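Local atomic coordinates of hypothetical glycoside hydrolase (Parabacteroides distasonis, PDB entry 3TAW), a protein that is of unknown function but belongs to a glycoside hydrolase superfamily whose members share a five-bladed beta-propeller fold. Residues A[15-20]-A[334-339]; A[86-89]-A[93-96]; A[120-125]-A[176-181]; A[200-205]-A[286-291]. All blocks are in the same frame, centred on the assembly; numbering follows the deposited sequence.

The fold is consistent with a five-bladed beta-propeller. Contact 1 closes almost the whole chain, bringing an N-terminal loop onto the last sheet, at strand 333-340. The other three come between its segments. Contact 2 is a hairpin at the edge of the sheet of strands 49-58 to 95-96. It touches contact 1 where Y337 OH packs on F94 CZ at 3.6 Å. Contact 3 lies near the centre of the chain, and contact 4 follows about 13 Å away, centre to centre. One segment of each lies on neighbouring strands of one sheet, 179-186 and 199-203, tying them there through S180 N and Y202 O. Contacts 2 and 4 lie on opposite sides of the centre, about 30 Å apart between centres.

Contact 1 of 4, residues A[15-20]-A[334-339]; sequences DGFERP and WYLYYG
F17 rests on L336 and W334, packing the N-terminal loop against the middle strand of a three-stranded antiparallel sheet. This sheet, with strand 333-340 at its centre, fits one blade of a beta-propeller. The F17 side chain leaves its CB toward the strand, with CG anti to the carbonyl carbon (chi1 -77°). The F17 and L336 side chains cross at about a right angle, and the CD1-CE1-CZ part of the ring meets L336 CB. CD1 is 4.0 Å from L336 CB, and CE1 comes closer, at 3.5 Å from the same CB. CE1 is also 4.1 Å from W334 CB. W334 touches through this CB, while its indole turns off to meet the ring of Y329. At the tip, F17 CZ is 3.9 Å from L336 CB. L336 sends its CD2 methyl over the centre of the F17 ring in a CH-pi contact, 4.0 Å from the centroid and 3° off the ring normal. E18 fixes the loop by a backbone hydrogen bond to V349 in strand 344-350, and F17 itself also touches S350. Farther along, R19 and Y338 share E312: R19 NH2 forms a salt bridge to its OE1, and Y338 OH a hydrogen bond to its OE2. Y338 OH lies 3.4 Å from R19 NE, but the angle between them is too poor for a hydrogen bond.

Contact 2 of 4, residues A[86-89]-A[93-96]; sequences ATST and HFER. With EDO (1,2-ethanediol), chain M.
The beta hairpin of strands 81-88 and 95-96 is zipped here by an antiparallel hydrogen-bonded pair, T87 with E95. T87 N gives to E95 O at 2.9 Å, and E95 N gives back to T87 O at 2.8 Å. A86 and R96 form the next pair, which is non-hydrogen-bonded. Toward the turn, S88 has OG anti to its backbone N (chi1 -180°), and this hydroxyl gives to H93 O at 2.8 Å from above the carbonyl plane. S88 CB itself lies over a face of the F94 ring, 3.6 Å from its centroid, in a CH-pi contact. A86 CB touches F94 CD2 at 3.7 Å. On the T87 and E95 face, one water bridges T87 OG1 and E95 OE1. T87 OG1 also bonds to O1 of a 1,2-ethanediol at 2.8 Å. Strand 95-96 is an outer strand of its four-stranded sheet. On the other flank of strand 81-88 runs strand 61-69, whose V64 packs on F94, while I27 touches both A86 and F94.

Contact 3 of 4, residues A[120-125]-A[176-181]; sequences DPRIAM and TKSASL. With EDO (1,2-ethanediol), chain K; EDO (1,2-ethanediol), chain P.
S178 and A179 lie over one face of the R122 guanidinium, where the entry to strand 179-186 passes strand 117-125 near the centre of the chain, consistent with a beta-propeller interior. T176, at the start of the segment, bonds a 1,2-ethanediol through OG1. K177 NZ gives to both oxygens of a second 1,2-ethanediol. S178 comes next: its CA sits 3.6 Å above the guanidinium plane, and its CB is 3.7 Å from R122 NH2. S178 OG receives a bond from a water at 2.7 Å. That water also gives to D120 OD2 and accepts from R122 NH1, and E246 is a further partner of S178 OG. A179 O then lies 3.3 Å from R122 CD, which the bend at chi2 (86°) brings against it. Beyond the segments, R122 NE gives to G248 O and NH2 to C247 O, which fix the guanidinium's rotation. The buried positive group thus meets mainly carbonyl oxygens and water: NH1 bonds D120 O weakly, D120 OD2 is reached through water, and E325 is a long, weak ion-pair partner.

Contact 4 of 4, residues A[200-205]-A[286-291]; sequences FMYWGE and ALFDVN. With EDO (1,2-ethanediol), chain H; EDO (1,2-ethanediol), chain S.
Y202 and F288 form an offset stack, with ring centroids 4.5 Å apart and planes 24° from parallel. The two side chains point in opposing directions, and their rings overlap only in part. Y202 CE2 lies over one face of the F288 ring, toward its rim, and meets F288 CE2 at 3.5 Å. The Y202 hydroxyl reaches beyond the ring to the stem of F288, where OH is 3.4 Å from CB. Its hydrogen-bond partner is P293 O, outside the two segments. F200 CE1 covers one face of Y202, 3.6 Å above the ring plane. Backbone bonds from Y202 to S180 hold this strand in its sheet. Just past F288 the chain leaves strand 281-288 in an Asx turn: D289 OD2 accepts from N291 N at 2.9 Å. A 1,2-ethanediol fits beside the turn; its O1 accepts from V290 N and gives to D289 OD1. The aromatic pair joins strands 199-203 and 281-288, which are not paired with each other, as in the packing between blades of a beta-propeller.

Contact 1 of 4, residues A[15-20]-A[334-339]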
loop_
_atom_site.group_PDB
_atom_site.type_symbol
_atom_site.label_atom_id
_atom_site.label_comp_id
_atom_site.label_asym_id
_atom_site.label_seq_id
_atom_site.Cartn_x
_atom_site.Cartn_y
_atom_site.Cartn_z
ATOM N N ASP A 15 6.635 -10.855 -12.209
ATOM C CA ASP A 15 7.726 -10.049 -12.735
ATOM C C ASP A 15 7.403 -9.663 -14.178
ATOM O O ASP A 15 6.241 -9.679 -14.581
ATOM C CB ASP A 15 9.082 -10.769 -12.548
ATOM C CG ASP A 15 9.173 -12.109 -13.257
ATOM O OD1 ASP A 15 8.241 -12.533 -13.971
ATOM O OD2 ASP A 15 10.236 -12.750 -13.064
ATOM N N GLY A 16 8.407 -9.279 -14.949
ATOM C CA GLY A 16 8.178 -8.799 -16.303
ATOM C C GLY A 16 7.760 -7.326 -16.353
ATOM O O GLY A 16 7.311 -6.846 -17.393
ATOM N N PHE A 17 7.912 -6.606 -15.243
ATOM C CA PHE A 17 7.507 -5.201 -15.218
ATOM C C PHE A 17 8.481 -4.311 -15.979
ATOM O O PHE A 17 9.700 -4.500 -15.904
ATOM C CB PHE A 17 7.337 -4.693 -13.788
ATOM C CG PHE A 17 6.066 -5.134 -13.159
ATOM C CD1 PHE A 17 4.864 -4.583 -13.563
ATOM C CD2 PHE A 17 6.059 -6.136 -12.190
ATOM C CE1 PHE A 17 3.667 -4.992 -12.991
ATOM C CE2 PHE A 17 4.877 -6.551 -11.615
ATOM C CZ PHE A 17 3.670 -5.987 -12.012
ATOM N N GLU A 18 7.925 -3.364 -16.725
ATOM C CA GLU A 18 8.720 -2.381 -17.453
ATOM C C GLU A 18 8.054 -1.025 -17.304
ATOM O O GLU A 18 6.839 -0.903 -17.434
ATOM C CB GLU A 18 8.801 -2.717 -18.941
ATOM C CG GLU A 18 9.207 -4.141 -19.225
ATOM C CD GLU A 18 9.533 -4.393 -20.681
ATOM O OE1 GLU A 18 9.287 -3.512 -21.533
ATOM O OE2 GLU A 18 10.064 -5.483 -20.966
ATOM N N ARG A 19 8.855 -0.010 -17.018
ATOM C CA ARG A 19 8.377 1.370 -17.064
ATOM C C ARG A 19 8.106 1.746 -18.518
ATOM O O ARG A 19 8.998 1.640 -19.346
ATOM C CB ARG A 19 9.450 2.315 -16.522
ATOM C CG ARG A 19 9.838 2.074 -15.075
ATOM C CD ARG A 19 11.200 2.694 -14.776
ATOM N NE ARG A 19 11.582 2.606 -13.365
ATOM C CZ ARG A 19 12.101 1.524 -12.796
ATOM N NH1 ARG A 19 12.313 0.415 -13.499
ATOM N NH2 ARG A 19 12.431 1.534 -11.513
ATOM N N PRO A 20 6.888 2.195 -18.850
ATOM C CA PRO A 20 6.681 2.605 -20.252
ATOM C C PRO A 20 7.567 3.777 -20.577
ATOM O O PRO A 20 7.689 4.696 -19.763
ATOM C CB PRO A 20 5.196 3.016 -20.290
ATOM C CG PRO A 20 4.590 2.328 -19.088
ATOM C CD PRO A 20 5.668 2.369 -18.038
ATOM N N TRP A 334 -0.914 -6.183 -16.266
ATOM C CA TRP A 334 -0.807 -5.720 -14.893
ATOM C C TRP A 334 -0.193 -4.334 -14.861
ATOM O O TRP A 334 0.850 -4.113 -15.471
ATOM C CB TRP A 334 0.075 -6.648 -14.094
ATOM C CG TRP A 334 -0.499 -7.987 -13.907
ATOM C CD1 TRP A 334 -0.250 -9.083 -14.661
ATOM C CD2 TRP A 334 -1.420 -8.391 -12.891
ATOM N NE1 TRP A 334 -0.970 -10.154 -14.196
ATOM C CE2 TRP A 334 -1.682 -9.770 -13.099
ATOM C CE3 TRP A 334 -2.056 -7.733 -11.845
ATOM C CZ2 TRP A 334 -2.551 -10.490 -12.297
ATOM C CZ3 TRP A 334 -2.927 -8.467 -11.030
ATOM C CH2 TRP A 334 -3.159 -9.834 -11.282
ATOM N N TYR A 335 -0.858 -3.421 -14.156
ATOM C CA TYR A 335 -0.380 -2.075 -13.931
ATOM C C TYR A 335 -0.068 -1.919 -12.445
ATOM O O TYR A 335 -0.950 -2.074 -11.596
ATOM C CB TYR A 335 -1.438 -1.053 -14.356
ATOM C CG TYR A 335 -1.689 -1.041 -15.843
ATOM C CD1 TYR A 335 -2.524 -1.983 -16.435
ATOM C CD2 TYR A 335 -1.064 -0.112 -16.668
ATOM C CE1 TYR A 335 -2.738 -1.983 -17.806
ATOM C CE2 TYR A 335 -1.274 -0.105 -18.042
ATOM C CZ TYR A 335 -2.124 -1.052 -18.609
ATOM O OH TYR A 335 -2.335 -1.071 -20.000
ATOM N N LEU A 336 1.197 -1.647 -12.163
ATOM C CA LEU A 336 1.758 -1.522 -10.814
ATOM C C LEU A 336 2.084 -0.056 -10.537
ATOM O O LEU A 336 2.837 0.543 -11.283
ATOM C CB LEU A 336 3.047 -2.351 -10.721
ATOM C CG LEU A 336 3.818 -2.280 -9.412
ATOM C CD1 LEU A 336 3.005 -2.933 -8.269
ATOM C CD2 LEU A 336 5.208 -2.899 -9.553
ATOM N N TYR A 337 1.458 0.514 -9.495
ATOM C CA TYR A 337 1.616 1.920 -9.123
ATOM C C TYR A 337 2.450 2.000 -7.855
ATOM O O TYR A 337 2.193 1.271 -6.892
ATOM C CB TYR A 337 0.255 2.607 -8.953
ATOM C CG TYR A 337 -0.448 2.642 -10.291
ATOM C CD1 TYR A 337 -0.119 3.602 -11.251
ATOM C CD2 TYR A 337 -1.345 1.645 -10.652
ATOM C CE1 TYR A 337 -0.712 3.589 -12.506
ATOM C CE2 TYR A 337 -1.937 1.618 -11.923
ATOM C CZ TYR A 337 -1.625 2.597 -12.843
ATOM O OH TYR A 337 -2.201 2.533 -14.101
ATOM N N TYR A 338 3.464 2.859 -7.889
ATOM C CA TYR A 338 4.385 2.953 -6.793
ATOM C C TYR A 338 4.791 4.388 -6.496
ATOM O O TYR A 338 4.784 5.268 -7.385
ATOM C CB TYR A 338 5.607 2.053 -7.055
ATOM C CG TYR A 338 6.407 2.336 -8.316
ATOM C CD1 TYR A 338 6.067 1.755 -9.529
ATOM C CD2 TYR A 338 7.535 3.140 -8.275
ATOM C CE1 TYR A 338 6.797 1.991 -10.674
ATOM C CE2 TYR A 338 8.286 3.390 -9.413
ATOM C CZ TYR A 338 7.919 2.802 -10.602
ATOM O OH TYR A 338 8.648 3.026 -11.740
ATOM N N GLY A 339 5.158 4.624 -5.243
ATOM C CA GLY A 339 5.677 5.919 -4.822
ATOM C C GLY A 339 7.134 6.028 -5.261
ATOM O O GLY A 339 7.873 5.036 -5.229
#

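Contact 2 of 4, residues A[86-89]-A[93-96]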
loop_
_atom_site.group_PDB
_atom_site.type_symbol
_atom_site.label_atom_id
_atom_site.label_comp_id
_atom_site.label_asym_id
_atom_site.label_seq_id
_atom_site.Cartn_x
_atom_site.Cartn_y
_atom_site.Cartn_z
ATOM N N ALA A 86 -7.883 9.821 -9.198
ATOM C CA ALA A 86 -7.450 9.986 -10.580
ATOM C C ALA A 86 -7.894 8.779 -11.386
ATOM O O ALA A 86 -7.737 7.640 -10.925
ATOM C CB ALA A 86 -5.940 10.124 -10.638
ATOM N N THR A 87 -8.419 9.011 -12.589
ATOM C CA THR A 87 -8.892 7.916 -13.431
ATOM C C THR A 87 -8.099 7.818 -14.741
ATOM O O THR A 87 -7.574 8.814 -15.253
ATOM C CB THR A 87 -10.370 8.047 -13.810
ATOM O OG1 THR A 87 -10.541 9.155 -14.703
ATOM C CG2 THR A 87 -11.248 8.239 -12.579
ATOM N N SER A 88 -8.062 6.612 -15.305
ATOM C CA SER A 88 -7.337 6.404 -16.560
ATOM C C SER A 88 -7.937 5.256 -17.345
ATOM O O SER A 88 -8.469 4.311 -16.750
ATOM C CB SER A 88 -5.858 6.073 -16.276
ATOM O OG SER A 88 -5.157 5.877 -17.487
ATOM N N THR A 89 -7.854 5.345 -18.670
ATOM C CA THR A 89 -8.275 4.236 -19.530
ATOM C C THR A 89 -7.093 3.534 -20.175
ATOM O O THR A 89 -7.296 2.540 -20.883
ATOM C CB THR A 89 -9.261 4.675 -20.617
ATOM O OG1 THR A 89 -8.672 5.702 -21.427
ATOM C CG2 THR A 89 -10.538 5.182 -19.975
ATOM N N HIS A 93 -2.035 7.912 -18.555
ATOM C CA HIS A 93 -2.564 9.267 -18.522
ATOM C C HIS A 93 -3.783 9.322 -17.602
ATOM O O HIS A 93 -4.743 8.602 -17.812
ATOM C CB HIS A 93 -2.953 9.690 -19.938
ATOM C CG HIS A 93 -1.803 9.676 -20.897
ATOM N ND1 HIS A 93 -1.581 8.637 -21.774
ATOM C CD2 HIS A 93 -0.776 10.540 -21.067
ATOM C CE1 HIS A 93 -0.479 8.880 -22.465
ATOM N NE2 HIS A 93 0.020 10.036 -22.068
ATOM N N PHE A 94 -3.729 10.207 -16.611
ATOM C CA PHE A 94 -4.744 10.303 -15.572
ATOM C C PHE A 94 -5.461 11.616 -15.581
ATOM O O PHE A 94 -4.857 12.677 -15.791
ATOM C CB PHE A 94 -4.108 10.081 -14.191
ATOM C CG PHE A 94 -3.806 8.651 -13.934
ATOM C CD1 PHE A 94 -2.653 8.081 -14.436
ATOM C CD2 PHE A 94 -4.721 7.846 -13.278
ATOM C CE1 PHE A 94 -2.402 6.725 -14.256
ATOM C CE2 PHE A 94 -4.476 6.503 -13.061
ATOM C CZ PHE A 94 -3.312 5.933 -13.571
ATOM N N GLU A 95 -6.752 11.524 -15.328
ATOM C CA GLU A 95 -7.613 12.684 -15.115
ATOM C C GLU A 95 -7.884 12.785 -13.611
ATOM O O GLU A 95 -8.424 11.844 -12.998
ATOM C CB GLU A 95 -8.896 12.480 -15.877
ATOM C CG GLU A 95 -9.888 13.614 -15.745
ATOM C CD GLU A 95 -11.027 13.460 -16.740
ATOM O OE1 GLU A 95 -11.918 12.621 -16.490
ATOM O OE2 GLU A 95 -10.997 14.179 -17.760
ATOM N N ARG A 96 -7.480 13.902 -13.018
ATOM C CA ARG A 96 -7.468 14.043 -11.545
ATOM C C ARG A 96 -8.563 14.966 -11.057
ATOM O O ARG A 96 -8.769 16.041 -11.623
ATOM C CB ARG A 96 -6.109 14.580 -11.084
ATOM C CG ARG A 96 -4.949 13.692 -11.457
ATOM C CD ARG A 96 -3.642 14.465 -11.507
ATOM N NE ARG A 96 -3.220 15.005 -10.213
ATOM C CZ ARG A 96 -2.012 15.509 -9.983
ATOM N NH1 ARG A 96 -1.108 15.581 -10.956
ATOM N NH2 ARG A 96 -1.706 15.934 -8.760
HETATM C C1 EDO M . -9.458 9.335 -18.272
HETATM O O1 EDO M . -10.366 8.673 -17.409
HETATM C C2 EDO M . -10.275 10.256 -19.166
HETATM O O2 EDO M . -11.223 9.475 -19.909
HETATM O O HOH W 1 -12.224 11.182 -14.141
HETATM O O HOH W 2 -6.529 7.608 -19.811
#

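Contact 3 of 4, residues A[120-125]-A[176-181]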
loop_
_atom_site.group_PDB
_atom_site.type_symbol
_atom_site.label_atom_id
_atom_site.label_comp_id
_atom_site.label_asym_id
_atom_site.label_seq_id
_atom_site.Cartn_x
_atom_site.Cartn_y
_atom_site.Cartn_z
ATOM N N ASP A 120 -0.987 6.367 2.911
ATOM C CA ASP A 120 -0.581 5.034 2.480
ATOM C C ASP A 120 -1.736 4.051 2.328
ATOM O O ASP A 120 -1.795 3.008 3.001
ATOM C CB ASP A 120 0.478 4.500 3.430
ATOM C CG ASP A 120 1.781 5.297 3.377
ATOM O OD1 ASP A 120 1.883 6.259 2.579
ATOM O OD2 ASP A 120 2.726 4.895 4.101
ATOM N N PRO A 121 -2.660 4.388 1.426
ATOM C CA PRO A 121 -3.856 3.572 1.168
ATOM C C PRO A 121 -3.538 2.282 0.395
ATOM O O PRO A 121 -2.618 2.253 -0.430
ATOM C CB PRO A 121 -4.680 4.473 0.294
ATOM C CG PRO A 121 -3.685 5.282 -0.470
ATOM C CD PRO A 121 -2.601 5.570 0.528
ATOM N N ARG A 122 -4.285 1.228 0.689
ATOM C CA ARG A 122 -4.440 0.093 -0.212
ATOM C C ARG A 122 -5.920 -0.161 -0.356
ATOM O O ARG A 122 -6.684 -0.065 0.622
ATOM C CB ARG A 122 -3.799 -1.207 0.321
ATOM C CG ARG A 122 -2.315 -1.318 0.165
ATOM C CD ARG A 122 -1.613 -0.674 1.297
ATOM N NE ARG A 122 -0.160 -0.922 1.343
ATOM C CZ ARG A 122 0.690 -0.089 1.928
ATOM N NH1 ARG A 122 0.237 1.000 2.513
ATOM N NH2 ARG A 122 1.993 -0.328 1.926
ATOM N N ILE A 123 -6.321 -0.527 -1.566
ATOM C CA ILE A 123 -7.715 -0.813 -1.876
ATOM C C ILE A 123 -7.851 -2.195 -2.473
ATOM O O ILE A 123 -7.068 -2.577 -3.335
ATOM C CB ILE A 123 -8.300 0.197 -2.870
ATOM C CG1 ILE A 123 -8.273 1.601 -2.248
ATOM C CG2 ILE A 123 -9.742 -0.198 -3.301
ATOM C CD1 ILE A 123 -8.562 2.705 -3.236
ATOM N N ALA A 124 -8.878 -2.915 -2.041
ATOM C CA ALA A 124 -9.331 -4.120 -2.734
ATOM C C ALA A 124 -10.857 -4.133 -2.709
ATOM O O ALA A 124 -11.487 -3.406 -1.927
ATOM C CB ALA A 124 -8.776 -5.414 -2.102
HETATM N N MSE A 125 -11.438 -4.949 -3.567
HETATM C CA MSE A 125 -12.900 -4.954 -3.738
HETATM C C MSE A 125 -13.500 -6.324 -3.465
HETATM O O MSE A 125 -12.960 -7.327 -3.915
HETATM C CB MSE A 125 -13.265 -4.546 -5.165
HETATM C CG MSE A 125 -14.719 -4.246 -5.335
HETATM SE SE MSE A 125 -15.194 -4.099 -7.240
HETATM C CE MSE A 125 -15.049 -6.010 -7.718
ATOM N N THR A 176 0.832 0.851 13.836
ATOM C CA THR A 176 0.505 -0.109 12.800
ATOM C C THR A 176 0.208 0.627 11.482
ATOM O O THR A 176 -0.147 1.814 11.494
ATOM C CB THR A 176 -0.711 -0.982 13.169
ATOM O OG1 THR A 176 -1.883 -0.172 13.339
ATOM C CG2 THR A 176 -0.448 -1.790 14.488
ATOM N N LYS A 177 0.407 -0.087 10.376
ATOM C CA LYS A 177 0.245 0.451 9.026
ATOM C C LYS A 177 0.522 -0.644 8.009
ATOM O O LYS A 177 1.004 -1.724 8.373
ATOM C CB LYS A 177 1.207 1.624 8.767
ATOM C CG LYS A 177 2.676 1.306 9.075
ATOM C CD LYS A 177 3.650 2.388 8.595
ATOM C CE LYS A 177 3.408 3.722 9.274
ATOM N NZ LYS A 177 4.319 4.799 8.771
ATOM N N SER A 178 0.182 -0.363 6.749
ATOM C CA SER A 178 0.661 -1.101 5.576
ATOM C C SER A 178 0.073 -2.498 5.464
ATOM O O SER A 178 0.727 -3.493 5.802
ATOM C CB SER A 178 2.197 -1.140 5.545
ATOM O OG SER A 178 2.693 0.193 5.685
ATOM N N ALA A 179 -1.158 -2.569 4.959
ATOM C CA ALA A 179 -1.891 -3.830 4.919
ATOM C C ALA A 179 -2.211 -4.300 3.506
ATOM O O ALA A 179 -2.681 -3.525 2.683
ATOM C CB ALA A 179 -3.181 -3.719 5.737
ATOM N N SER A 180 -2.028 -5.600 3.284
ATOM C CA SER A 180 -2.259 -6.265 2.000
ATOM C C SER A 180 -3.291 -7.366 2.189
ATOM O O SER A 180 -2.959 -8.471 2.647
ATOM C CB SER A 180 -0.938 -6.884 1.519
ATOM O OG SER A 180 0.039 -5.871 1.383
ATOM N N LEU A 181 -4.543 -7.063 1.852
ATOM C CA LEU A 181 -5.611 -8.049 1.889
ATOM C C LEU A 181 -5.380 -9.116 0.818
ATOM O O LEU A 181 -4.879 -8.841 -0.277
ATOM C CB LEU A 181 -6.969 -7.397 1.619
ATOM C CG LEU A 181 -7.720 -6.887 2.829
ATOM C CD1 LEU A 181 -6.951 -5.790 3.502
ATOM C CD2 LEU A 181 -9.099 -6.402 2.331
HETATM C C1 EDO K . -3.702 -0.418 16.084
HETATM O O1 EDO K . -2.767 0.566 15.690
HETATM C C2 EDO K . -5.105 -0.269 15.477
HETATM O O2 EDO K . -5.290 -0.778 14.155
HETATM C C1 EDO P . 4.532 8.030 11.120
HETATM O O1 EDO P . 4.603 6.609 11.296
HETATM C C2 EDO P . 3.374 8.334 10.189
HETATM O O2 EDO P . 3.300 7.303 9.208
HETATM O O HOH W 3 -1.250 2.108 5.607
HETATM O O HOH W 4 1.770 5.206 6.788
HETATM O O HOH W 5 2.629 2.040 3.685
#

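Contact 4 of 4, residues A[200-205]-A[286-291]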
loop_
_atom_site.group_PDB
_atom_site.type_symbol
_atom_site.label_atom_id
_atom_site.label_comp_id
_atom_site.label_asym_id
_atom_site.label_seq_id
_atom_site.Cartn_x
_atom_site.Cartn_y
_atom_site.Cartn_z
ATOM N N PHE A 200 -8.316 -12.411 5.133
ATOM C CA PHE A 200 -6.928 -12.505 5.574
ATOM C C PHE A 200 -6.129 -11.334 5.039
ATOM O O PHE A 200 -6.320 -10.923 3.910
ATOM C CB PHE A 200 -6.298 -13.820 5.071
ATOM C CG PHE A 200 -5.025 -14.213 5.787
ATOM C CD1 PHE A 200 -3.807 -13.733 5.366
ATOM C CD2 PHE A 200 -5.052 -15.087 6.867
ATOM C CE1 PHE A 200 -2.627 -14.088 6.020
ATOM C CE2 PHE A 200 -3.876 -15.435 7.526
ATOM C CZ PHE A 200 -2.673 -14.945 7.101
HETATM N N MSE A 201 -5.227 -10.799 5.856
HETATM C CA MSE A 201 -4.270 -9.841 5.336
HETATM C C MSE A 201 -2.894 -10.045 5.938
HETATM O O MSE A 201 -2.744 -10.587 7.043
HETATM C CB MSE A 201 -4.751 -8.397 5.542
HETATM C CG MSE A 201 -4.896 -7.995 6.974
HETATM SE SE MSE A 201 -5.611 -6.198 7.162
HETATM C CE MSE A 201 -5.154 -6.007 9.029
ATOM N N TYR A 202 -1.894 -9.658 5.150
ATOM C CA TYR A 202 -0.522 -9.480 5.614
ATOM C C TYR A 202 -0.404 -8.002 5.936
ATOM O O TYR A 202 -0.971 -7.151 5.214
ATOM C CB TYR A 202 0.493 -9.911 4.532
ATOM C CG TYR A 202 0.303 -11.342 4.135
ATOM C CD1 TYR A 202 -0.582 -11.689 3.116
ATOM C CD2 TYR A 202 0.978 -12.362 4.792
ATOM C CE1 TYR A 202 -0.790 -13.017 2.765
ATOM C CE2 TYR A 202 0.763 -13.706 4.453
ATOM C CZ TYR A 202 -0.123 -14.022 3.446
ATOM O OH TYR A 202 -0.357 -15.328 3.077
ATOM N N TRP A 203 0.273 -7.660 7.020
ATOM C CA TRP A 203 0.451 -6.243 7.327
ATOM C C TRP A 203 1.770 -6.011 8.045
ATOM O O TRP A 203 2.369 -6.938 8.604
ATOM C CB TRP A 203 -0.754 -5.709 8.134
ATOM C CG TRP A 203 -0.800 -6.267 9.522
ATOM C CD1 TRP A 203 -1.321 -7.464 9.910
ATOM C CD2 TRP A 203 -0.222 -5.679 10.683
ATOM N NE1 TRP A 203 -1.139 -7.643 11.251
ATOM C CE2 TRP A 203 -0.462 -6.556 11.757
ATOM C CE3 TRP A 203 0.458 -4.487 10.921
ATOM C CZ2 TRP A 203 -0.029 -6.288 13.056
ATOM C CZ3 TRP A 203 0.882 -4.210 12.198
ATOM C CH2 TRP A 203 0.651 -5.118 13.261
ATOM N N GLY A 204 2.228 -4.769 8.016
ATOM C CA GLY A 204 3.392 -4.374 8.796
ATOM C C GLY A 204 4.473 -3.678 8.005
ATOM O O GLY A 204 4.504 -3.734 6.771
ATOM N N GLU A 205 5.372 -3.050 8.750
ATOM C CA GLU A 205 6.543 -2.340 8.241
ATOM C C GLU A 205 7.855 -2.998 8.738
ATOM O O GLU A 205 8.729 -3.295 7.951
ATOM C CB GLU A 205 6.481 -0.881 8.721
ATOM C CG GLU A 205 7.667 -0.026 8.352
ATOM C CD GLU A 205 7.668 1.345 9.042
ATOM O OE1 GLU A 205 7.106 1.509 10.149
ATOM O OE2 GLU A 205 8.290 2.260 8.490
ATOM N N ALA A 286 7.136 -12.285 -1.814
ATOM C CA ALA A 286 7.087 -13.519 -1.049
ATOM C C ALA A 286 5.924 -14.370 -1.534
ATOM O O ALA A 286 4.980 -13.857 -2.132
ATOM C CB ALA A 286 6.943 -13.231 0.435
ATOM N N LEU A 287 5.989 -15.658 -1.224
ATOM C CA LEU A 287 4.986 -16.638 -1.603
ATOM C C LEU A 287 4.610 -17.432 -0.369
ATOM O O LEU A 287 5.488 -17.957 0.327
ATOM C CB LEU A 287 5.546 -17.582 -2.660
ATOM C CG LEU A 287 4.573 -18.553 -3.318
ATOM C CD1 LEU A 287 3.597 -17.718 -4.190
ATOM C CD2 LEU A 287 5.324 -19.624 -4.134
ATOM N N PHE A 288 3.311 -17.521 -0.086
ATOM C CA PHE A 288 2.820 -18.316 1.027
ATOM C C PHE A 288 1.936 -19.451 0.542
ATOM O O PHE A 288 1.337 -19.396 -0.537
ATOM C CB PHE A 288 2.009 -17.449 2.001
ATOM C CG PHE A 288 2.830 -16.407 2.708
ATOM C CD1 PHE A 288 3.457 -16.703 3.887
ATOM C CD2 PHE A 288 3.000 -15.132 2.162
ATOM C CE1 PHE A 288 4.232 -15.749 4.536
ATOM C CE2 PHE A 288 3.778 -14.176 2.821
ATOM C CZ PHE A 288 4.389 -14.502 3.997
ATOM N N ASP A 289 1.864 -20.496 1.340
ATOM C CA ASP A 289 1.040 -21.643 1.007
ATOM C C ASP A 289 -0.468 -21.279 1.049
ATOM O O ASP A 289 -0.900 -20.514 1.896
ATOM C CB ASP A 289 1.355 -22.767 1.970
ATOM C CG ASP A 289 0.569 -24.019 1.677
ATOM O OD1 ASP A 289 0.994 -24.762 0.754
ATOM O OD2 ASP A 289 -0.432 -24.256 2.402
ATOM N N VAL A 290 -1.253 -21.822 0.127
ATOM C CA VAL A 290 -2.678 -21.497 0.045
ATOM C C VAL A 290 -3.514 -22.051 1.198
ATOM O O VAL A 290 -4.569 -21.485 1.526
ATOM C CB VAL A 290 -3.295 -21.925 -1.308
ATOM C CG1 VAL A 290 -2.537 -21.269 -2.468
ATOM C CG2 VAL A 290 -3.325 -23.449 -1.440
ATOM N N ASN A 291 -3.054 -23.149 1.802
ATOM C CA ASN A 291 -3.783 -23.811 2.886
ATOM C C ASN A 291 -3.330 -23.355 4.273
ATOM O O ASN A 291 -4.137 -23.265 5.195
ATOM C CB ASN A 291 -3.638 -25.323 2.727
ATOM C CG ASN A 291 -4.317 -25.828 1.460
ATOM O OD1 ASN A 291 -3.684 -26.446 0.581
ATOM N ND2 ASN A 291 -5.587 -25.516 1.332
HETATM C C1 EDO H . 0.325 -23.787 -3.167
HETATM O O1 EDO H . 0.211 -23.537 -1.769
HETATM C C2 EDO H . 1.651 -24.449 -3.496
HETATM O O2 EDO H . 1.760 -25.648 -2.713
HETATM C C1 EDO S . -7.878 -22.295 1.583
HETATM O O1 EDO S . -9.069 -21.492 1.644
HETATM C C2 EDO S . -7.308 -22.279 0.172
HETATM O O2 EDO S . -6.930 -20.937 -0.171
#